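Local coordinates for hydroquinone dioxygenase small subunit (PDB 4ZXA), which forms, together with the large subunit, the two-subunit iron(II)-dependent hydroquinone 1,2-dioxygenase PnpCD, a cupin enzyme of the hydroquinone pathway, at the interface of chains A and B. Coordinates in Å, arbitrary orientation; residue numbers count along the deposited sequence, not the author numbering. Chains: chain A, Hydroquinone dioxygenase small subunit; chain B, Hydroquinone dioxygenase large subunit.

The interface of chains A and B. Residues chain A 82, 129-130, 151; chain B 174-175, 235-236.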
ATOM      1  N   PHE A  82      20.353  -3.774  34.646  1.00 18.97           N
ATOM      2  CA  PHE A  82      19.402  -2.679  34.596  1.00 19.56           C
ATOM      3  C   PHE A  82      18.040  -3.127  35.088  1.00 19.87           C
ATOM      4  O   PHE A  82      17.685  -4.295  34.959  1.00 22.63           O
ATOM      5  CB  PHE A  82      19.294  -2.155  33.171  1.00 19.84           C
ATOM      6  CG  PHE A  82      20.587  -1.662  32.614  1.00 21.40           C
ATOM      7  CD1 PHE A  82      20.967  -0.340  32.788  1.00 21.89           C
ATOM      8  CD2 PHE A  82      21.433  -2.520  31.925  1.00 21.52           C
ATOM      9  CE1 PHE A  82      22.172   0.131  32.271  1.00 25.60           C
ATOM     10  CE2 PHE A  82      22.641  -2.069  31.414  1.00 22.62           C
ATOM     11  CZ  PHE A  82      23.014  -0.737  31.581  1.00 25.34           C
ATOM     12  N   GLN A 129      13.598   3.681  34.911  1.00 27.50           N
ATOM     13  CA  GLN A 129      14.730   2.788  34.740  1.00 26.22           C
ATOM     14  C   GLN A 129      15.903   3.291  35.597  1.00 24.75           C
ATOM     15  O   GLN A 129      16.118   4.500  35.738  1.00 18.28           O
ATOM     16  CB  GLN A 129      15.112   2.737  33.248  1.00 25.61           C
ATOM     17  CG  GLN A 129      16.319   1.877  32.887  1.00 23.97           C
ATOM     18  CD  GLN A 129      16.563   1.810  31.370  1.00 30.12           C
ATOM     19  OE1 GLN A 129      15.664   1.462  30.597  1.00 27.84           O
ATOM     20  NE2 GLN A 129      17.781   2.148  30.943  1.00 24.08           N
ATOM     21  N   CYS A 130      16.651   2.363  36.180  1.00 20.40           N
ATOM     22  CA  CYS A 130      17.905   2.735  36.796  1.00 23.84           C
ATOM     23  C   CYS A 130      19.018   1.770  36.394  1.00 23.61           C
ATOM     24  O   CYS A 130      18.767   0.610  36.043  1.00 21.76           O
ATOM     25  CB  CYS A 130      17.776   2.804  38.326  1.00 29.83           C
ATOM     26  SG  CYS A 130      17.832   1.203  39.140  1.00 37.30           S
ATOM     27  N   GLN A 151      17.259  -6.575  33.100  1.00 19.44           N
ATOM     28  CA  GLN A 151      18.148  -6.956  32.009  1.00 23.13           C
ATOM     29  C   GLN A 151      19.498  -7.421  32.555  1.00 22.65           C
ATOM     30  O   GLN A 151      20.225  -6.652  33.186  1.00 17.43           O
ATOM     31  CB  GLN A 151      18.350  -5.773  31.072  1.00 21.96           C
ATOM     32  CG  GLN A 151      19.372  -6.012  29.974  1.00 17.97           C
ATOM     33  CD  GLN A 151      19.730  -4.714  29.287  1.00 20.62           C
ATOM     34  OE1 GLN A 151      19.494  -3.637  29.840  1.00 23.48           O
ATOM     35  NE2 GLN A 151      20.293  -4.798  28.081  1.00 19.94           N
TER
ATOM     36  N   ARG B 174      26.271   3.323  27.705  1.00 26.11           N
ATOM     37  CA  ARG B 174      25.814   2.566  28.868  1.00 28.94           C
ATOM     38  C   ARG B 174      24.308   2.742  29.076  1.00 26.58           C
ATOM     39  O   ARG B 174      23.524   1.784  29.053  1.00 24.98           O
ATOM     40  CB  ARG B 174      26.575   3.060  30.102  1.00 30.31           C
ATOM     41  CG  ARG B 174      26.763   2.034  31.205  1.00 30.62           C
ATOM     42  CD  ARG B 174      27.766   2.534  32.258  1.00 33.45           C
ATOM     43  NE  ARG B 174      27.847   1.621  33.396  1.00 32.86           N
ATOM     44  CZ  ARG B 174      28.313   1.947  34.604  1.00 34.86           C
ATOM     45  NH1 ARG B 174      28.759   3.177  34.852  1.00 24.92           N
ATOM     46  NH2 ARG B 174      28.334   1.030  35.571  1.00 29.85           N
ATOM     47  N   MET B 175      23.919   3.989  29.286  1.00 19.79           N
ATOM     48  CA  MET B 175      22.540   4.335  29.527  1.00 26.00           C
ATOM     49  C   MET B 175      22.407   5.814  29.201  1.00 25.92           C
ATOM     50  O   MET B 175      23.353   6.570  29.372  1.00 28.62           O
ATOM     51  CB  MET B 175      22.180   4.048  30.992  1.00 25.25           C
ATOM     52  CG  MET B 175      20.823   4.572  31.430  1.00 31.16           C
ATOM     53  SD  MET B 175      20.486   4.232  33.183  1.00 35.69           S
ATOM     54  CE  MET B 175      20.091   2.501  33.061  1.00 22.30           C
ATOM     55  N   THR B 235      18.738   2.017  24.849  1.00 21.22           N
ATOM     56  CA  THR B 235      18.553   2.711  26.120  1.00 22.90           C
ATOM     57  C   THR B 235      19.242   2.039  27.305  1.00 22.29           C
ATOM     58  O   THR B 235      19.246   2.586  28.391  1.00 24.66           O
ATOM     59  CB  THR B 235      17.060   2.944  26.479  1.00 24.14           C
ATOM     60  OG1 THR B 235      16.341   1.709  26.416  1.00 22.77           O
ATOM     61  CG2 THR B 235      16.413   3.961  25.532  1.00 21.18           C
ATOM     62  N   SER B 236      19.806   0.855  27.104  1.00 19.28           N
ATOM     63  CA  SER B 236      20.651   0.252  28.126  1.00 23.00           C
ATOM     64  C   SER B 236      21.526  -0.848  27.531  1.00 25.85           C
ATOM     65  O   SER B 236      21.079  -1.641  26.691  1.00 23.40           O
ATOM     66  CB  SER B 236      19.830  -0.288  29.305  1.00 23.39           C
ATOM     67  OG  SER B 236      18.933  -1.307  28.901  1.00 21.56           O
TER
HETATM   68  O   HOH W   1      16.285   0.034  28.421  1.00 22.00           O
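A:Gln129 of the small cupin subunit meets B:Thr235 of the large subunit in one patch of the interface of this two-subunit dioxygenase, where small-subunit strands 81-87, 128-132 and 145-153 meet the start of large-subunit strand 236-238 and the loop holding B:Arg174 and B:Met175. With CG anti to the backbone N (chi1 178°) and the chain extended beyond it, the A:Gln129 amide is carried to B:Thr235. From CB the chain leads to CG, which lies 3.8 Å from the CE methyl of B:Met175; that side chain comes from the opposite direction. Beyond CG, the amide carbon CD passes near the same methyl. At the tip the amide divides its work. NE2 donates to the backbone O of B:Thr235 at 3.0 Å; this acceptor lies almost in the glutamine amide plane, whereas the donor sits above the carbonyl plane of B:Thr235, 44° out of it. OE1 lies 2.7 Å from water 1, which also pairs with B:Thr235 OG1 and B:Ser236 OG. The two amide ends thus reach B:Thr235 by separate routes, one direct and one through water, which should restrict rotation of the amide. B:Ser236 touches both A:Phe82 and A:Gln151, its CB meeting one and its OG the other. CB stands over the centre of the A:Phe82 ring, 3.5 Å from the centroid, in a CH-pi contact. The hydroxyl OG, placed between the backbone N and carbonyl carbon (chi1 62°), donates to the amide oxygen OE1 of A:Gln151 at 2.6 Å, tilted a little from that carbonyl plane. Farther round the ring, A:Phe82 CZ lies 3.6 Å from the backbone O of B:Arg174.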